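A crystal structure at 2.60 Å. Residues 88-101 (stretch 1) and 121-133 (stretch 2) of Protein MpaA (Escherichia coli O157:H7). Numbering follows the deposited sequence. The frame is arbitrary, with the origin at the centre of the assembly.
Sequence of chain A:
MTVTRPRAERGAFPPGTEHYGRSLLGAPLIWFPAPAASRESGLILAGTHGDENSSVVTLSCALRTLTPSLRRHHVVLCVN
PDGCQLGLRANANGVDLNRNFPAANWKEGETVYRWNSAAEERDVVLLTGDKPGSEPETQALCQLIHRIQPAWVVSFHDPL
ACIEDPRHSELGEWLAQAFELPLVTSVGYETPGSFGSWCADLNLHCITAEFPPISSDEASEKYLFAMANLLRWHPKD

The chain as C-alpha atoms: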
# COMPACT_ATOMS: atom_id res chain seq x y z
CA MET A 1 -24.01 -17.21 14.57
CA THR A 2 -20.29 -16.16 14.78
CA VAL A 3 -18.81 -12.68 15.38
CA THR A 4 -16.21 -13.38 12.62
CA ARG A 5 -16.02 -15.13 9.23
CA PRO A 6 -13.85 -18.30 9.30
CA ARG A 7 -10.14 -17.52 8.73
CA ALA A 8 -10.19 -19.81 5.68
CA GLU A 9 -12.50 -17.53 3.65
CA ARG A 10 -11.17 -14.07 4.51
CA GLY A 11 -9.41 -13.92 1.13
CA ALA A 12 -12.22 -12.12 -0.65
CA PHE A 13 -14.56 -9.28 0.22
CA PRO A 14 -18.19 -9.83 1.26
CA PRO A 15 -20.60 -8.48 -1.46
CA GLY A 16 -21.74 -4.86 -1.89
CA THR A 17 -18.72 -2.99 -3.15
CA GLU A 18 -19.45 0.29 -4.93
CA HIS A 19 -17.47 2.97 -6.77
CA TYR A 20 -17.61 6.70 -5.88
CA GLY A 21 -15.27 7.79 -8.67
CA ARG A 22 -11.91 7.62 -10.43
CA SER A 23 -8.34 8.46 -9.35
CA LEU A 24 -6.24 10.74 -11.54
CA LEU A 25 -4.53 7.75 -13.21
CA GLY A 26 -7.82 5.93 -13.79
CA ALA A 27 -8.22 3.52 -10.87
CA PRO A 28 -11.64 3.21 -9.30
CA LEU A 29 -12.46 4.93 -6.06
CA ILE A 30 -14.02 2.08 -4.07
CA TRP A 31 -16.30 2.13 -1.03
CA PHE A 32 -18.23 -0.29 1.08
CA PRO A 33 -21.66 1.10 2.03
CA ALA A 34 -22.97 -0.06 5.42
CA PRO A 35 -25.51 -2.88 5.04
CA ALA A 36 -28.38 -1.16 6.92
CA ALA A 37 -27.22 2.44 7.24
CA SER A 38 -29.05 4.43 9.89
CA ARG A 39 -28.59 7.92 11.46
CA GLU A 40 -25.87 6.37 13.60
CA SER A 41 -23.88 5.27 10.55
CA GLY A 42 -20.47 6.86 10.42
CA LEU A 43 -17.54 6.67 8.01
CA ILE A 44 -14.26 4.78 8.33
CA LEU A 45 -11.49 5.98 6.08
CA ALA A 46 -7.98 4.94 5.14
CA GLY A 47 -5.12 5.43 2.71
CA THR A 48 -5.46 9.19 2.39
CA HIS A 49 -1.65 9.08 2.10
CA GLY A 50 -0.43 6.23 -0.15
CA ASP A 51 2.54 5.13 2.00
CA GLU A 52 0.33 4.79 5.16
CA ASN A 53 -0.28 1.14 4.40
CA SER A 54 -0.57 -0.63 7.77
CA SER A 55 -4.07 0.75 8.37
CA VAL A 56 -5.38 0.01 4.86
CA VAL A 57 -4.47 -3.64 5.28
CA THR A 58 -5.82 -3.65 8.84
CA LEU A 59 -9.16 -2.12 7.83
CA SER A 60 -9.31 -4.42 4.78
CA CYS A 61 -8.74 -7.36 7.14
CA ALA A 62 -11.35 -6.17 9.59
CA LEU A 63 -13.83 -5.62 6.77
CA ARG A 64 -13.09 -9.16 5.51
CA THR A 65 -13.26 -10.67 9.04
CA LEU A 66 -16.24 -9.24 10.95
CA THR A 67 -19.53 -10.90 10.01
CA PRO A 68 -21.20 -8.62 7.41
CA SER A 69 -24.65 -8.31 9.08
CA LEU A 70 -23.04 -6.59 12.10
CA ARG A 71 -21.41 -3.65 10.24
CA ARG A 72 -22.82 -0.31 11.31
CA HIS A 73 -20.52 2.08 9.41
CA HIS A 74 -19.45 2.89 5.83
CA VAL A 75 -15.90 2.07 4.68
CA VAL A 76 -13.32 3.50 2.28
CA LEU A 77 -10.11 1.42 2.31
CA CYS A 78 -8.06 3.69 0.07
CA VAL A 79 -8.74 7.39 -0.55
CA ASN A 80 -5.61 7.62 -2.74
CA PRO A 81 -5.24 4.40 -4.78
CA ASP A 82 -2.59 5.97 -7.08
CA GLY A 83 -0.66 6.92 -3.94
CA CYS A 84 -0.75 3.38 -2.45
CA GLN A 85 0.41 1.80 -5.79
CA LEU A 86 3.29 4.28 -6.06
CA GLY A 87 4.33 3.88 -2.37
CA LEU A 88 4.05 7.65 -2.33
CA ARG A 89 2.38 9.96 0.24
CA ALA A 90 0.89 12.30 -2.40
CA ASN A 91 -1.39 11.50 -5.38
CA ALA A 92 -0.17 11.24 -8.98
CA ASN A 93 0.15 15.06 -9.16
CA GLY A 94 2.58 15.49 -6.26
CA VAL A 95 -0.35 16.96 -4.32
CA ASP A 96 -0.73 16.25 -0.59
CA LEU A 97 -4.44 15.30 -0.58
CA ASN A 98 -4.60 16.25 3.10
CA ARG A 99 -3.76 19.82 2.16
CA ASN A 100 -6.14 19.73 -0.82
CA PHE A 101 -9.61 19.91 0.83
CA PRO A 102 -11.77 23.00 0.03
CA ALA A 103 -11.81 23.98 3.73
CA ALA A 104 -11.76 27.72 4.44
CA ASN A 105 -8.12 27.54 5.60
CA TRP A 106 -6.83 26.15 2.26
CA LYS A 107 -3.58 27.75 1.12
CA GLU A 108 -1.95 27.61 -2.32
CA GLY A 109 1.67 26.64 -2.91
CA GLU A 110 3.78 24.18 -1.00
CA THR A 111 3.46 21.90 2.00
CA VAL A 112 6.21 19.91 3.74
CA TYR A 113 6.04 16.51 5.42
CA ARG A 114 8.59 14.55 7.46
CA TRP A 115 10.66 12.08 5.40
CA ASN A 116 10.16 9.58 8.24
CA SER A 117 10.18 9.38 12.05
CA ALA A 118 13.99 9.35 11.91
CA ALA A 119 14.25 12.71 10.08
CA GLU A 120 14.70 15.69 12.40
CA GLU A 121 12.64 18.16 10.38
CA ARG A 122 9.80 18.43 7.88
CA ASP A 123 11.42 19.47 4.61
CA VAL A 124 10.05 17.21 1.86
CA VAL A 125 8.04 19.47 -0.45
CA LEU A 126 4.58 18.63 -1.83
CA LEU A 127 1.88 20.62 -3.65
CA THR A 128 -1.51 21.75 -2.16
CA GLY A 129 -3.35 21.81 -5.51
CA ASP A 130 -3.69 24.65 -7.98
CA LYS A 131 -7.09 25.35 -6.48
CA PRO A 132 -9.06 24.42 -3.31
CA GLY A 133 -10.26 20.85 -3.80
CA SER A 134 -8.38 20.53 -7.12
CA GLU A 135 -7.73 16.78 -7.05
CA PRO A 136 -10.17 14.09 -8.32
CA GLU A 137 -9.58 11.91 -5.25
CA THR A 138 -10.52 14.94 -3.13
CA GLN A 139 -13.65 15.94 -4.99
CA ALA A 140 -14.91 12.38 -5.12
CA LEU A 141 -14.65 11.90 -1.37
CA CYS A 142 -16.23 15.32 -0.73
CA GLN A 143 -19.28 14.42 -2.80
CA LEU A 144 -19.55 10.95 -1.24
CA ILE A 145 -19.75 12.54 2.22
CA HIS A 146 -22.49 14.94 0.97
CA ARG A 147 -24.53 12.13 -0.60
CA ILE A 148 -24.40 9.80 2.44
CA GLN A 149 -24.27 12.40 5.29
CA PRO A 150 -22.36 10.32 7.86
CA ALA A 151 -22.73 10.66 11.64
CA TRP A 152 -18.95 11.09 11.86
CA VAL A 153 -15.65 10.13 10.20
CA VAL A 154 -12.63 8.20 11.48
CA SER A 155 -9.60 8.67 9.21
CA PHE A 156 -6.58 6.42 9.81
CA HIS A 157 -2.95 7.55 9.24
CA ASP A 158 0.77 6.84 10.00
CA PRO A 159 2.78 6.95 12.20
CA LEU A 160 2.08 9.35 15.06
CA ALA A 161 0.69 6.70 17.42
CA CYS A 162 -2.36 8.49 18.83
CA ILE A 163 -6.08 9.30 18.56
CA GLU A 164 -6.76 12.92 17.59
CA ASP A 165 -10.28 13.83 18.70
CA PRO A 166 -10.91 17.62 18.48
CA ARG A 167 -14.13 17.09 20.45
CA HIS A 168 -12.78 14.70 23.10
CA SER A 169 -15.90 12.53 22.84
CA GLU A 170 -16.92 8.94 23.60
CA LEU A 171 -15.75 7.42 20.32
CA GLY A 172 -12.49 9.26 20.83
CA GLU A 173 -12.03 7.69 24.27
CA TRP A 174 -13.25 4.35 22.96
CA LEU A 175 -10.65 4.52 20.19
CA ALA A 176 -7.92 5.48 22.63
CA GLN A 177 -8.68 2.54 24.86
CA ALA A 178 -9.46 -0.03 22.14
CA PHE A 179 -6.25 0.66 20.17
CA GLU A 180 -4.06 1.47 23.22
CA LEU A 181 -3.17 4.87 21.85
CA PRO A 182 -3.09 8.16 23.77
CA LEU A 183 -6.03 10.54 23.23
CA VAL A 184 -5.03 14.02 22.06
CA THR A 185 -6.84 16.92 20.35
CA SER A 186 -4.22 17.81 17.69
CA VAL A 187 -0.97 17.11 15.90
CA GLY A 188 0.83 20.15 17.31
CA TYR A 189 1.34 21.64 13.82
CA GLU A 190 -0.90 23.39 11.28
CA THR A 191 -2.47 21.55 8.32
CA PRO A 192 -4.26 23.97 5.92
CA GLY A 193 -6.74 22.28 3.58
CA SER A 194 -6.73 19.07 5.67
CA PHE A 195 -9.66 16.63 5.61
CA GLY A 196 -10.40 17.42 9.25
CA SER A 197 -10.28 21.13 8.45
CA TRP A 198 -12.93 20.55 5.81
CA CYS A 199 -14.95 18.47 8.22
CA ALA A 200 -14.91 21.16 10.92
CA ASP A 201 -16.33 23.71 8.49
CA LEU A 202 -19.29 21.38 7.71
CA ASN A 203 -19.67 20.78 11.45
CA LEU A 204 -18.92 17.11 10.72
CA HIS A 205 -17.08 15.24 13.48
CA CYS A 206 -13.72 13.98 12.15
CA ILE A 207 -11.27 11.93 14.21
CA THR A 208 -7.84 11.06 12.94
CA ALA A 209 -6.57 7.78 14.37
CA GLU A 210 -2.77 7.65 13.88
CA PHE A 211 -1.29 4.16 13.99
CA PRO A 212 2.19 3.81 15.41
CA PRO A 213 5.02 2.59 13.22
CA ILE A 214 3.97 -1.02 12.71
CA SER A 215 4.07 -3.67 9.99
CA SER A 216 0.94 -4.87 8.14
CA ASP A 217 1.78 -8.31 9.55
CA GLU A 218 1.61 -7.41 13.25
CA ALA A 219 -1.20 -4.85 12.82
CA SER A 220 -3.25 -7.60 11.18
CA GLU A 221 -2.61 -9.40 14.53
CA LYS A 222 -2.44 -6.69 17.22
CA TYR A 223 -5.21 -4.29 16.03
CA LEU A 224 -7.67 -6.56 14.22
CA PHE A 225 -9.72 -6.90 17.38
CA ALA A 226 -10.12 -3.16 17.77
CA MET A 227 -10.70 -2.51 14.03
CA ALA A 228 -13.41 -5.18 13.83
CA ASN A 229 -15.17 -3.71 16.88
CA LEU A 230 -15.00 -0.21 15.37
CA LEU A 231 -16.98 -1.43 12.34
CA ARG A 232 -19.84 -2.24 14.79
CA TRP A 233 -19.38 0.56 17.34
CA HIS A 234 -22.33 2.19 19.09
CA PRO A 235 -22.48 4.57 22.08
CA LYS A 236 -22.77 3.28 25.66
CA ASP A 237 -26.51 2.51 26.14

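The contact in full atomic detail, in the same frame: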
# COMPACT_ATOMS: atom_id res chain seq x y z
N LEU A 88 3.87 6.23 -2.49
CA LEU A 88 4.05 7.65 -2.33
C LEU A 88 3.02 8.18 -1.32
O LEU A 88 1.98 7.58 -1.13
CB LEU A 88 3.89 8.30 -3.71
CG LEU A 88 4.33 9.71 -4.02
CD1 LEU A 88 5.83 9.80 -4.02
CD2 LEU A 88 3.79 10.05 -5.39
N ARG A 89 3.32 9.30 -0.67
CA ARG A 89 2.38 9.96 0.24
C ARG A 89 1.32 10.79 -0.48
O ARG A 89 0.17 10.83 -0.08
CB ARG A 89 3.16 10.84 1.20
CG ARG A 89 2.33 11.85 1.94
CD ARG A 89 3.22 12.82 2.68
NE ARG A 89 2.48 13.85 3.40
CZ ARG A 89 2.13 13.75 4.68
NH1 ARG A 89 2.47 12.67 5.38
NH2 ARG A 89 1.47 14.72 5.27
N ALA A 90 1.73 11.46 -1.56
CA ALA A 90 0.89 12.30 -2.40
C ALA A 90 0.16 11.49 -3.47
O ALA A 90 0.44 10.30 -3.65
CB ALA A 90 1.73 13.35 -3.06
N ASN A 91 -0.77 12.14 -4.20
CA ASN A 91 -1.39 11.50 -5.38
C ASN A 91 -0.49 11.68 -6.62
O ASN A 91 0.66 12.11 -6.51
CB ASN A 91 -2.81 12.02 -5.65
CG ASN A 91 -2.87 13.45 -6.24
OD1 ASN A 91 -1.85 14.11 -6.44
ND2 ASN A 91 -4.08 13.91 -6.53
N ALA A 92 -1.00 11.33 -7.79
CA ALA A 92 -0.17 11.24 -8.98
C ALA A 92 0.30 12.62 -9.47
O ALA A 92 1.10 12.71 -10.39
CB ALA A 92 -0.92 10.49 -10.07
N ASN A 93 -0.21 13.68 -8.83
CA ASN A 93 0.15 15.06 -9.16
C ASN A 93 1.17 15.70 -8.20
O ASN A 93 1.42 16.90 -8.26
CB ASN A 93 -1.09 15.96 -9.14
CG ASN A 93 -1.85 15.95 -10.45
OD1 ASN A 93 -1.28 15.67 -11.51
ND2 ASN A 93 -3.14 16.27 -10.39
N GLY A 94 1.72 14.91 -7.29
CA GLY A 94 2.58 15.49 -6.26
C GLY A 94 1.82 16.37 -5.27
O GLY A 94 2.43 17.14 -4.53
N VAL A 95 0.50 16.25 -5.26
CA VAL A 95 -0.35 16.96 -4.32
C VAL A 95 -0.54 16.16 -3.02
O VAL A 95 -0.79 14.96 -3.06
CB VAL A 95 -1.73 17.26 -4.93
CG1 VAL A 95 -2.65 17.92 -3.91
CG2 VAL A 95 -1.59 18.15 -6.17
N ASP A 96 -0.38 16.84 -1.88
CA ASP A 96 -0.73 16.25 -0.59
C ASP A 96 -2.26 16.37 -0.43
O ASP A 96 -2.77 17.46 -0.18
CB ASP A 96 0.02 16.97 0.55
CG ASP A 96 -0.09 16.24 1.91
OD1 ASP A 96 -1.08 15.49 2.17
OD2 ASP A 96 0.83 16.45 2.75
N LEU A 97 -2.98 15.27 -0.59
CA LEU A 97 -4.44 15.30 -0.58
C LEU A 97 -4.98 15.86 0.74
O LEU A 97 -6.10 16.38 0.80
CB LEU A 97 -5.03 13.90 -0.85
CG LEU A 97 -4.94 13.34 -2.27
CD1 LEU A 97 -5.42 11.90 -2.32
CD2 LEU A 97 -5.69 14.19 -3.26
N ASN A 98 -4.19 15.74 1.80
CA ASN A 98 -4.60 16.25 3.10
C ASN A 98 -4.14 17.69 3.28
O ASN A 98 -4.01 18.17 4.41
CB ASN A 98 -4.04 15.38 4.22
CG ASN A 98 -4.89 15.43 5.49
OD1 ASN A 98 -6.12 15.34 5.45
ND2 ASN A 98 -4.22 15.56 6.63
N ARG A 99 -3.88 18.37 2.16
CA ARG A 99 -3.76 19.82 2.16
C ARG A 99 -4.62 20.34 1.02
O ARG A 99 -4.63 21.54 0.75
CB ARG A 99 -2.31 20.30 1.98
CG ARG A 99 -1.33 19.82 3.04
CD ARG A 99 -1.64 20.39 4.40
NE ARG A 99 -0.71 19.92 5.40
CZ ARG A 99 -0.78 18.73 6.00
NH1 ARG A 99 -1.75 17.88 5.69
NH2 ARG A 99 0.14 18.40 6.90
N ASN A 100 -5.34 19.43 0.37
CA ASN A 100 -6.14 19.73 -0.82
C ASN A 100 -7.67 19.92 -0.60
O ASN A 100 -8.41 20.15 -1.56
CB ASN A 100 -5.90 18.63 -1.86
CG ASN A 100 -6.25 19.07 -3.28
OD1 ASN A 100 -7.05 18.41 -3.96
ND2 ASN A 100 -5.66 20.18 -3.73
N PHE A 101 -8.17 19.83 0.63
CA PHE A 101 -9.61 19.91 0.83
C PHE A 101 -10.09 21.36 0.87
O PHE A 101 -9.48 22.21 1.52
CB PHE A 101 -10.02 19.16 2.10
CG PHE A 101 -10.01 17.66 1.94
CD1 PHE A 101 -11.17 16.98 1.63
CD2 PHE A 101 -8.83 16.95 2.08
CE1 PHE A 101 -11.18 15.59 1.47
CE2 PHE A 101 -8.82 15.56 1.92
CZ PHE A 101 -10.01 14.88 1.61
N GLU A 121 13.54 17.08 10.78
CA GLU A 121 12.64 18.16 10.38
C GLU A 121 11.66 17.72 9.30
O GLU A 121 11.72 16.60 8.80
CB GLU A 121 13.44 19.38 9.91
CG GLU A 121 13.60 20.43 11.03
CD GLU A 121 13.40 21.86 10.56
OE1 GLU A 121 12.76 22.06 9.50
OE2 GLU A 121 13.83 22.80 11.28
N ARG A 122 10.72 18.60 8.98
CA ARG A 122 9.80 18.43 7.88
C ARG A 122 10.31 19.30 6.74
O ARG A 122 10.24 20.53 6.82
CB ARG A 122 8.36 18.82 8.28
CG ARG A 122 7.76 18.00 9.42
CD ARG A 122 6.68 18.77 10.21
NE ARG A 122 5.45 18.99 9.45
CZ ARG A 122 4.89 20.19 9.26
NH1 ARG A 122 5.45 21.28 9.76
NH2 ARG A 122 3.76 20.28 8.56
N ASP A 123 10.84 18.69 5.69
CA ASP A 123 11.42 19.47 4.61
C ASP A 123 11.09 18.93 3.22
O ASP A 123 11.38 19.59 2.21
CB ASP A 123 12.95 19.60 4.78
CG ASP A 123 13.62 18.28 5.15
OD1 ASP A 123 13.03 17.21 4.89
OD2 ASP A 123 14.75 18.33 5.70
N VAL A 124 10.46 17.76 3.15
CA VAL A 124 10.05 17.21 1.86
C VAL A 124 8.84 17.94 1.28
O VAL A 124 7.74 17.89 1.82
CB VAL A 124 9.72 15.73 1.96
CG1 VAL A 124 9.58 15.15 0.56
CG2 VAL A 124 10.80 15.01 2.76
N VAL A 125 9.05 18.60 0.14
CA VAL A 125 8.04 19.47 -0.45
C VAL A 125 6.96 18.70 -1.24
O VAL A 125 7.27 17.77 -2.00
CB VAL A 125 8.71 20.53 -1.38
CG1 VAL A 125 7.66 21.32 -2.18
CG2 VAL A 125 9.55 21.48 -0.55
N LEU A 126 5.70 19.08 -1.02
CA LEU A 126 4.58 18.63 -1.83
C LEU A 126 3.73 19.81 -2.26
O LEU A 126 3.90 20.92 -1.76
CB LEU A 126 3.72 17.61 -1.07
CG LEU A 126 4.30 16.22 -0.80
CD1 LEU A 126 3.27 15.30 -0.15
CD2 LEU A 126 4.82 15.60 -2.07
N LEU A 127 2.82 19.58 -3.20
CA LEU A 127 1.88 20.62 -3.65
C LEU A 127 0.47 20.57 -2.95
O LEU A 127 -0.01 19.51 -2.54
CB LEU A 127 1.73 20.53 -5.17
CG LEU A 127 2.93 20.77 -6.09
CD1 LEU A 127 2.50 20.57 -7.51
CD2 LEU A 127 3.45 22.18 -5.95
N THR A 128 -0.19 21.72 -2.82
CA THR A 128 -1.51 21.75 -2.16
C THR A 128 -2.67 21.75 -3.17
O THR A 128 -3.84 21.78 -2.77
CB THR A 128 -1.67 22.98 -1.22
OG1 THR A 128 -1.68 24.20 -1.98
CG2 THR A 128 -0.56 23.04 -0.17
N GLY A 129 -2.34 21.69 -4.46
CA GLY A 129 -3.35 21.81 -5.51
C GLY A 129 -3.31 23.20 -6.11
O GLY A 129 -2.88 24.15 -5.48
N ASP A 130 -3.73 23.33 -7.36
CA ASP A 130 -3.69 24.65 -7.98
C ASP A 130 -4.99 25.39 -7.65
O ASP A 130 -5.15 26.56 -7.98
CB ASP A 130 -3.48 24.55 -9.50
CG ASP A 130 -4.46 23.62 -10.18
OD1 ASP A 130 -5.70 23.78 -10.00
OD2 ASP A 130 -3.99 22.74 -10.92
N LYS A 131 -5.91 24.69 -7.01
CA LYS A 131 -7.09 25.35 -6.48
C LYS A 131 -7.65 24.50 -5.34
O LYS A 131 -7.39 23.29 -5.29
CB LYS A 131 -8.13 25.55 -7.59
CG LYS A 131 -8.68 24.26 -8.15
CD LYS A 131 -9.75 24.50 -9.19
CE LYS A 131 -10.54 23.21 -9.44
NZ LYS A 131 -11.59 23.34 -10.51
N PRO A 132 -8.39 25.13 -4.41
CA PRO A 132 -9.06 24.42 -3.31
C PRO A 132 -9.85 23.23 -3.82
O PRO A 132 -10.71 23.43 -4.67
CB PRO A 132 -10.01 25.47 -2.72
CG PRO A 132 -10.02 26.60 -3.70
CD PRO A 132 -8.67 26.58 -4.35
N GLY A 133 -9.55 22.03 -3.34
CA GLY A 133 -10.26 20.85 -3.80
C GLY A 133 -9.95 20.48 -5.24
O GLY A 133 -10.79 19.88 -5.91

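Stretch 1 has no regular helix or strand, whereas stretch 2 runs as a strand up to Leu127 and then continues as loop. A type I turn from Asn91 to Gly94 delivers Val95 to the strand. There the backbones form a single beta bridge, Val95 with Leu127. Leu127 N donates to Gly94 O at 2.8 Å, nearly straight at 170°. Asp96 N donates to Leu127 O, also at 2.8 Å. The same carbonyl takes a CA-H...O contact, with Val95 CA 3.1 Å from Leu127 O. Further along, Gly133 N makes a weak hydrogen bond to Asn100 O, 2.8 Å long but bent to 125°.

Leu126 has the largest area covered by the other stretch. Its CD1 lies 3.8 Å from Ala90 CB, 3.8 Å from Arg89 CD and 3.7 Å from Asp96 CB. Arg89 and Asp96 are themselves joined by a salt bridge, Arg89 NH2 to Asp96 OD2 at 3.1 Å, so the leucine packs against the aliphatic parts of a charged pair.

Asn100 ND2 donates to Thr128 O at 2.6 Å. The amide also sits close to Gly129, where a CB would clash with Asn100 ND2. Arg99 CB packs on Thr128 CG2 at 3.9 Å.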